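Local coordinates for protein TadZ (Pseudomonas aeruginosa, PDB 4LDA) that probably binds and hydrolyses ATP as a full-length pilus assembly protein, of which this chain is the N-terminal domain with a CheY-like fold, at residues G14-L19 / V29-S34; Q4-L9 / N21-A26. One frame throughout, in Å; residues are numbered along the deposited sequence.

Interaction 1: residues G14-L19 / V29-S34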
ATOM      1  N   GLY A  14       0.880 -15.025   2.437  1.00 64.04           N
ATOM      2  CA  GLY A  14      -0.425 -15.159   1.801  1.00 61.80           C
ATOM      3  C   GLY A  14      -0.936 -13.842   1.253  1.00 62.00           C
ATOM      4  O   GLY A  14      -1.611 -13.816   0.222  1.00 62.52           O
ATOM      5  N   GLU A  15      -0.603 -12.737   1.930  1.00 55.80           N
ATOM      6  CA  GLU A  15      -0.974 -11.382   1.514  1.00 53.48           C
ATOM      7  C   GLU A  15      -0.233 -10.984   0.248  1.00 57.94           C
ATOM      8  O   GLU A  15      -0.843 -10.425  -0.649  1.00 58.69           O
ATOM      9  CB  GLU A  15      -0.690 -10.358   2.615  1.00 54.54           C
ATOM     10  CG  GLU A  15      -1.580 -10.447   3.835  1.00 64.28           C
ATOM     11  CD  GLU A  15      -1.184  -9.493   4.948  1.00 81.51           C
ATOM     12  OE1 GLU A  15       0.025  -9.205   5.085  1.00 70.11           O
ATOM     13  OE2 GLU A  15      -2.081  -9.055   5.702  1.00 78.71           O
ATOM     14  N   LEU A  16       1.080 -11.256   0.180  1.00 55.80           N
ATOM     15  CA  LEU A  16       1.906 -10.922  -0.969  1.00 55.20           C
ATOM     16  C   LEU A  16       1.423 -11.673  -2.218  1.00 61.30           C
ATOM     17  O   LEU A  16       1.326 -11.057  -3.282  1.00 62.35           O
ATOM     18  CB  LEU A  16       3.374 -11.222  -0.691  1.00 55.74           C
ATOM     19  CG  LEU A  16       4.348 -10.746  -1.773  1.00 59.88           C
ATOM     20  CD1 LEU A  16       4.389  -9.208  -1.864  1.00 59.29           C
ATOM     21  CD2 LEU A  16       5.716 -11.345  -1.569  1.00 59.98           C
ATOM     22  N   ASP A  17       1.092 -12.971  -2.083  1.00 57.50           N
ATOM     23  CA  ASP A  17       0.577 -13.787  -3.179  1.00 57.25           C
ATOM     24  C   ASP A  17      -0.750 -13.234  -3.687  1.00 59.24           C
ATOM     25  O   ASP A  17      -0.924 -13.124  -4.894  1.00 58.79           O
ATOM     26  CB  ASP A  17       0.412 -15.255  -2.753  1.00 61.34           C
ATOM     27  CG  ASP A  17       1.719 -15.984  -2.520  1.00 86.03           C
ATOM     28  OD1 ASP A  17       2.720 -15.640  -3.190  1.00 88.89           O
ATOM     29  OD2 ASP A  17       1.732 -16.942  -1.713  1.00 98.90           O
ATOM     30  N   TRP A  18      -1.665 -12.860  -2.763  1.00 54.71           N
ATOM     31  CA  TRP A  18      -2.981 -12.283  -3.044  1.00 52.80           C
ATOM     32  C   TRP A  18      -2.837 -10.965  -3.830  1.00 55.26           C
ATOM     33  O   TRP A  18      -3.521 -10.768  -4.839  1.00 53.06           O
ATOM     34  CB  TRP A  18      -3.754 -12.066  -1.732  1.00 50.49           C
ATOM     35  CG  TRP A  18      -4.974 -11.176  -1.828  1.00 49.51           C
ATOM     36  CD1 TRP A  18      -6.167 -11.467  -2.424  1.00 51.68           C
ATOM     37  CD2 TRP A  18      -5.149  -9.903  -1.184  1.00 48.30           C
ATOM     38  NE1 TRP A  18      -7.046 -10.429  -2.245  1.00 50.30           N
ATOM     39  CE2 TRP A  18      -6.448  -9.456  -1.487  1.00 51.35           C
ATOM     40  CE3 TRP A  18      -4.307  -9.067  -0.433  1.00 49.26           C
ATOM     41  CZ2 TRP A  18      -6.946  -8.225  -1.018  1.00 50.80           C
ATOM     42  CZ3 TRP A  18      -4.792  -7.840   0.007  1.00 50.56           C
ATOM     43  CH2 TRP A  18      -6.103  -7.440  -0.262  1.00 50.67           C
ATOM     44  N   LEU A  19      -1.900 -10.110  -3.415  1.00 52.14           N
ATOM     45  CA  LEU A  19      -1.618  -8.862  -4.110  1.00 50.76           C
ATOM     46  C   LEU A  19      -1.047  -9.113  -5.506  1.00 56.24           C
ATOM     47  O   LEU A  19      -1.563  -8.538  -6.464  1.00 57.29           O
ATOM     48  CB  LEU A  19      -0.644  -7.978  -3.311  1.00 50.15           C
ATOM     49  CG  LEU A  19      -1.151  -7.324  -2.029  1.00 53.19           C
ATOM     50  CD1 LEU A  19      -0.019  -6.634  -1.317  1.00 53.51           C
ATOM     51  CD2 LEU A  19      -2.285  -6.341  -2.301  1.00 51.88           C
ATOM     52  N   VAL A  29       4.227  -6.554  -8.126  1.00 49.48           N
ATOM     53  CA  VAL A  29       4.189  -6.276  -6.690  1.00 49.16           C
ATOM     54  C   VAL A  29       5.553  -6.686  -6.138  1.00 55.65           C
ATOM     55  O   VAL A  29       5.903  -7.866  -6.111  1.00 56.77           O
ATOM     56  CB  VAL A  29       2.987  -6.929  -5.936  1.00 51.44           C
ATOM     57  CG1 VAL A  29       2.977  -6.533  -4.461  1.00 51.30           C
ATOM     58  CG2 VAL A  29       1.646  -6.554  -6.591  1.00 49.73           C
ATOM     59  N   VAL A  30       6.352  -5.677  -5.800  1.00 52.84           N
ATOM     60  CA  VAL A  30       7.688  -5.784  -5.237  1.00 53.33           C
ATOM     61  C   VAL A  30       7.557  -5.899  -3.720  1.00 59.17           C
ATOM     62  O   VAL A  30       6.969  -4.999  -3.097  1.00 58.69           O
ATOM     63  CB  VAL A  30       8.562  -4.559  -5.660  1.00 57.55           C
ATOM     64  CG1 VAL A  30       9.919  -4.559  -4.966  1.00 58.64           C
ATOM     65  CG2 VAL A  30       8.725  -4.477  -7.171  1.00 57.22           C
ATOM     66  N   PRO A  31       8.057  -6.993  -3.101  1.00 57.89           N
ATOM     67  CA  PRO A  31       8.014  -7.073  -1.627  1.00 58.90           C
ATOM     68  C   PRO A  31       9.065  -6.147  -1.016  1.00 65.67           C
ATOM     69  O   PRO A  31      10.094  -5.905  -1.637  1.00 65.84           O
ATOM     70  CB  PRO A  31       8.320  -8.547  -1.351  1.00 61.37           C
ATOM     71  CG  PRO A  31       9.190  -8.970  -2.501  1.00 65.74           C
ATOM     72  CD  PRO A  31       8.793  -8.139  -3.690  1.00 60.13           C
ATOM     73  N   ALA A  32       8.814  -5.610   0.163  1.00 65.07           N
ATOM     74  CA  ALA A  32       9.801  -4.731   0.788  1.00 67.77           C
ATOM     75  C   ALA A  32      10.347  -5.345   2.072  1.00 77.64           C
ATOM     76  O   ALA A  32      11.334  -4.856   2.631  1.00 78.43           O
ATOM     77  CB  ALA A  32       9.186  -3.383   1.067  1.00 68.30           C
ATOM     78  N   GLY A  33       9.712  -6.435   2.501  1.00 78.09           N
ATOM     79  CA  GLY A  33      10.071  -7.188   3.695  1.00 80.82           C
ATOM     80  C   GLY A  33      10.149  -6.352   4.956  1.00 88.54           C
ATOM     81  O   GLY A  33       9.227  -5.600   5.289  1.00 87.72           O
ATOM     82  N   SER A  34      11.275  -6.489   5.652  1.00 89.38           N
ATOM     83  CA  SER A  34      11.614  -5.764   6.873  1.00 91.81           C
ATOM     84  C   SER A  34      12.448  -4.566   6.452  1.00 95.38           C
ATOM     85  O   SER A  34      13.673  -4.682   6.286  1.00 97.44           O
ATOM     86  CB  SER A  34      12.340  -6.694   7.847  1.00 98.78           C
ATOM     87  OG  SER A  34      12.728  -6.024   9.035  1.00115.78           O
TER
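The puckered ring of Pro-31 meets helix 13-22 through one corner: its CB lies 3.8 Å from Leu-16 CD2 and 4.0 Å from CD1 of the same leucine. The one flat group touched is the Leu-19 carbonyl, against which Val-29 rests a methyl, with CG2 3.8 Å from Leu-19 O. Leu-16 reaches the strand because CG is anti to its backbone N (chi1 -173°), which carries both methyls to Pro-31 and also brings CD1 to 4.0 Å from Val-29 CG1. That same valine methyl lies 4.1 Å from Leu-19 CB, so it sits against two leucines from successive helical turns. No hydrogen bond joins the two segments; the grip is purely van der Waals. Ala-8 of the neighbouring strand 4-9 touches both Leu-19 and Val-29, and Ile-83 of strand 79-83 also packs on Leu-19. Val-29 O accepts a hydrogen bond from Gln-20 NE2, one residue farther along the helix. Helix 14-19 and strand 29-31 run nearly antiparallel at 160°, 9.2 Å apart at closest approach, as expected for the return strand of a right-handed beta-alpha-beta crossover in a CheY-like fold.

Interaction 2: residues Q4-L9 / N21-A26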
ATOM      1  N   GLN A   4       2.635  -0.791 -13.808  1.00 54.88           N
ATOM      2  CA  GLN A   4       3.250  -0.134 -12.664  1.00 53.46           C
ATOM      3  C   GLN A   4       3.990  -1.096 -11.800  1.00 54.48           C
ATOM      4  O   GLN A   4       3.707  -2.289 -11.818  1.00 50.38           O
ATOM      5  CB  GLN A   4       2.153   0.513 -11.789  1.00 53.64           C
ATOM      6  CG  GLN A   4       1.342   1.638 -12.388  1.00 74.85           C
ATOM      7  CD  GLN A   4       0.051   1.809 -11.629  1.00 92.31           C
ATOM      8  OE1 GLN A   4      -1.023   1.350 -12.066  1.00 89.81           O
ATOM      9  NE2 GLN A   4       0.147   2.415 -10.454  1.00 76.14           N
ATOM     10  N   ASN A   5       4.834  -0.554 -10.932  1.00 53.52           N
ATOM     11  CA  ASN A   5       5.431  -1.299  -9.838  1.00 53.65           C
ATOM     12  C   ASN A   5       4.729  -0.879  -8.573  1.00 58.58           C
ATOM     13  O   ASN A   5       4.456   0.309  -8.399  1.00 59.95           O
ATOM     14  CB  ASN A   5       6.948  -1.107  -9.737  1.00 54.19           C
ATOM     15  CG  ASN A   5       7.746  -1.814 -10.793  1.00 57.33           C
ATOM     16  OD1 ASN A   5       7.409  -2.933 -11.226  1.00 48.75           O
ATOM     17  ND2 ASN A   5       8.873  -1.210 -11.170  1.00 43.57           N
ATOM     18  N   PHE A   6       4.342  -1.852  -7.745  1.00 53.49           N
ATOM     19  CA  PHE A   6       3.713  -1.631  -6.440  1.00 51.23           C
ATOM     20  C   PHE A   6       4.635  -2.184  -5.384  1.00 57.22           C
ATOM     21  O   PHE A   6       5.303  -3.190  -5.649  1.00 58.43           O
ATOM     22  CB  PHE A   6       2.324  -2.277  -6.349  1.00 50.34           C
ATOM     23  CG  PHE A   6       1.434  -2.124  -7.559  1.00 49.41           C
ATOM     24  CD1 PHE A   6       0.672  -0.980  -7.743  1.00 50.03           C
ATOM     25  CD2 PHE A   6       1.314  -3.147  -8.488  1.00 48.38           C
ATOM     26  CE1 PHE A   6      -0.149  -0.843  -8.857  1.00 49.84           C
ATOM     27  CE2 PHE A   6       0.472  -3.012  -9.595  1.00 50.02           C
ATOM     28  CZ  PHE A   6      -0.256  -1.864  -9.768  1.00 47.18           C
ATOM     29  N   VAL A   7       4.706  -1.539  -4.208  1.00 53.15           N
ATOM     30  CA  VAL A   7       5.548  -2.011  -3.107  1.00 53.05           C
ATOM     31  C   VAL A   7       4.607  -2.522  -2.019  1.00 54.57           C
ATOM     32  O   VAL A   7       3.562  -1.930  -1.799  1.00 53.85           O
ATOM     33  CB  VAL A   7       6.550  -0.928  -2.618  1.00 57.75           C
ATOM     34  CG1 VAL A   7       7.333  -1.389  -1.400  1.00 58.40           C
ATOM     35  CG2 VAL A   7       7.517  -0.580  -3.738  1.00 58.14           C
ATOM     36  N   ALA A   8       4.955  -3.656  -1.390  1.00 51.58           N
ATOM     37  CA  ALA A   8       4.121  -4.261  -0.366  1.00 50.89           C
ATOM     38  C   ALA A   8       4.887  -4.615   0.905  1.00 57.20           C
ATOM     39  O   ALA A   8       5.876  -5.349   0.871  1.00 57.67           O
ATOM     40  CB  ALA A   8       3.472  -5.517  -0.910  1.00 50.69           C
ATOM     41  N   LEU A   9       4.386  -4.093   2.034  1.00 55.50           N
ATOM     42  CA  LEU A   9       4.818  -4.398   3.390  1.00 56.93           C
ATOM     43  C   LEU A   9       3.760  -5.304   3.960  1.00 60.54           C
ATOM     44  O   LEU A   9       2.714  -4.830   4.394  1.00 59.84           O
ATOM     45  CB  LEU A   9       5.026  -3.128   4.232  1.00 58.46           C
ATOM     46  CG  LEU A   9       6.047  -2.138   3.767  1.00 64.23           C
ATOM     47  CD1 LEU A   9       5.838  -0.806   4.459  1.00 64.76           C
ATOM     48  CD2 LEU A   9       7.444  -2.679   4.022  1.00 68.99           C
ATOM     49  N   ASN A  21      -1.104 -11.847  -7.496  1.00 53.03           N
ATOM     50  CA  ASN A  21      -2.034 -12.550  -8.374  1.00 53.54           C
ATOM     51  C   ASN A  21      -3.159 -11.652  -8.831  1.00 58.04           C
ATOM     52  O   ASN A  21      -3.500 -11.688 -10.009  1.00 60.21           O
ATOM     53  CB  ASN A  21      -2.612 -13.795  -7.679  1.00 56.18           C
ATOM     54  CG  ASN A  21      -1.614 -14.923  -7.473  1.00 76.40           C
ATOM     55  OD1 ASN A  21      -0.579 -15.029  -8.155  1.00 75.47           O
ATOM     56  ND2 ASN A  21      -1.916 -15.823  -6.553  1.00 67.30           N
ATOM     57  N   SER A  22      -3.724 -10.844  -7.917  1.00 53.11           N
ATOM     58  CA  SER A  22      -4.823  -9.928  -8.222  1.00 51.56           C
ATOM     59  C   SER A  22      -4.386  -8.803  -9.151  1.00 55.70           C
ATOM     60  O   SER A  22      -5.169  -8.417 -10.036  1.00 56.90           O
ATOM     61  CB  SER A  22      -5.390  -9.324  -6.939  1.00 51.70           C
ATOM     62  OG  SER A  22      -5.818 -10.322  -6.029  1.00 54.35           O
ATOM     63  N   LEU A  23      -3.148  -8.283  -8.964  1.00 49.09           N
ATOM     64  CA  LEU A  23      -2.675  -7.123  -9.713  1.00 48.68           C
ATOM     65  C   LEU A  23      -1.769  -7.465 -10.882  1.00 54.52           C
ATOM     66  O   LEU A  23      -1.212  -6.546 -11.484  1.00 55.78           O
ATOM     67  CB  LEU A  23      -1.920  -6.174  -8.755  1.00 48.14           C
ATOM     68  CG  LEU A  23      -2.792  -5.494  -7.677  1.00 50.20           C
ATOM     69  CD1 LEU A  23      -1.946  -4.728  -6.676  1.00 49.47           C
ATOM     70  CD2 LEU A  23      -3.793  -4.615  -8.301  1.00 46.87           C
ATOM     71  N   ALA A  24      -1.685  -8.743 -11.262  1.00 52.05           N
ATOM     72  CA  ALA A  24      -0.827  -9.247 -12.327  1.00 52.88           C
ATOM     73  C   ALA A  24      -1.030  -8.499 -13.679  1.00 58.57           C
ATOM     74  O   ALA A  24      -0.056  -8.227 -14.390  1.00 59.68           O
ATOM     75  CB  ALA A  24      -1.067 -10.733 -12.512  1.00 54.59           C
ATOM     76  N   SER A  25      -2.267  -8.174 -14.023  1.00 56.90           N
ATOM     77  CA  SER A  25      -2.640  -7.431 -15.248  1.00 57.31           C
ATOM     78  C   SER A  25      -2.225  -5.934 -15.175  1.00 58.03           C
ATOM     79  O   SER A  25      -1.952  -5.339 -16.201  1.00 58.17           O
ATOM     80  CB  SER A  25      -4.148  -7.525 -15.487  1.00 59.80           C
ATOM     81  OG  SER A  25      -4.889  -7.101 -14.346  1.00 63.84           O
ATOM     82  N   ALA A  26      -2.160  -5.353 -13.971  1.00 52.05           N
ATOM     83  CA  ALA A  26      -1.830  -3.948 -13.743  1.00 50.70           C
ATOM     84  C   ALA A  26      -0.324  -3.688 -13.601  1.00 52.44           C
ATOM     85  O   ALA A  26       0.142  -2.588 -13.870  1.00 52.30           O
ATOM     86  CB  ALA A  26      -2.532  -3.461 -12.495  1.00 50.63           C
TER
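Within the first beta-alpha-beta unit of the CheY-like fold, Phe-6 of strand 4-9 packs beneath Leu-23 and Ala-26, which lie where helix 13-22 ends and the chain turns back towards the sheet. Leu-23 comes over one face of the phenyl ring: its CD1 is 4.2 Å from the ring centroid and 17° off the normal, a CH-pi contact displaced towards the CD2 and CE2 side. The leucine chain is extended through CG (chi2 173°), which carries this methyl out over the ring, while its CB comes to 4.1 Å from Phe-6 CE2. Ala-26 approaches differently, at the ring edge and close to the ring plane, with CB 3.9 Å from Phe-6 CZ. The two aliphatic residues thus hold the ring from directions roughly at right angles. A backbone hydrogen bond from Ala-26 N to Leu-23 O (2.9 Å) closes the turn that carries both residues. Two residues before Phe-6, Gln-4 N makes a weak hydrogen bond to Ala-26 O, 3.1 Å long and bent to 132° at the hydrogen. Ile-117 of helix 110-121 touches Gln-4, Phe-6 and Leu-23, and Val-51 of the neighbouring strand 51-55 also packs on Phe-6, so the ring joins helices and sheet in the hydrophobic core. Cohesion here comes chiefly from dispersion between methyl groups and the ring; the single polar link across the segments is weak and bent and probably adds little, though it does give Ala-26 O a partner in the sheet.

Overall arrangement
From the N terminus, strand 4-9 leads into helix 13-22, and the chain returns through residues 23-26 to strand 27-31, an edge strand of the sheet, next to 4-9. Interaction 2 closes the first loop, tying the strand to the far end of the helix across 11 intervening residues. Interaction 1 closes the second, across nine, joining the earlier helical turns to the returning strand. Their segments alternate along the chain, so the two closures cross rather than nest. Their centres lie about 9 Å apart, and parallel pairing connects them directly, with probable hydrogen bonds from Val-30 N to Phe-6 O and from Ala-8 N to Val-30 O. Together they fasten one helix over two neighbouring strands.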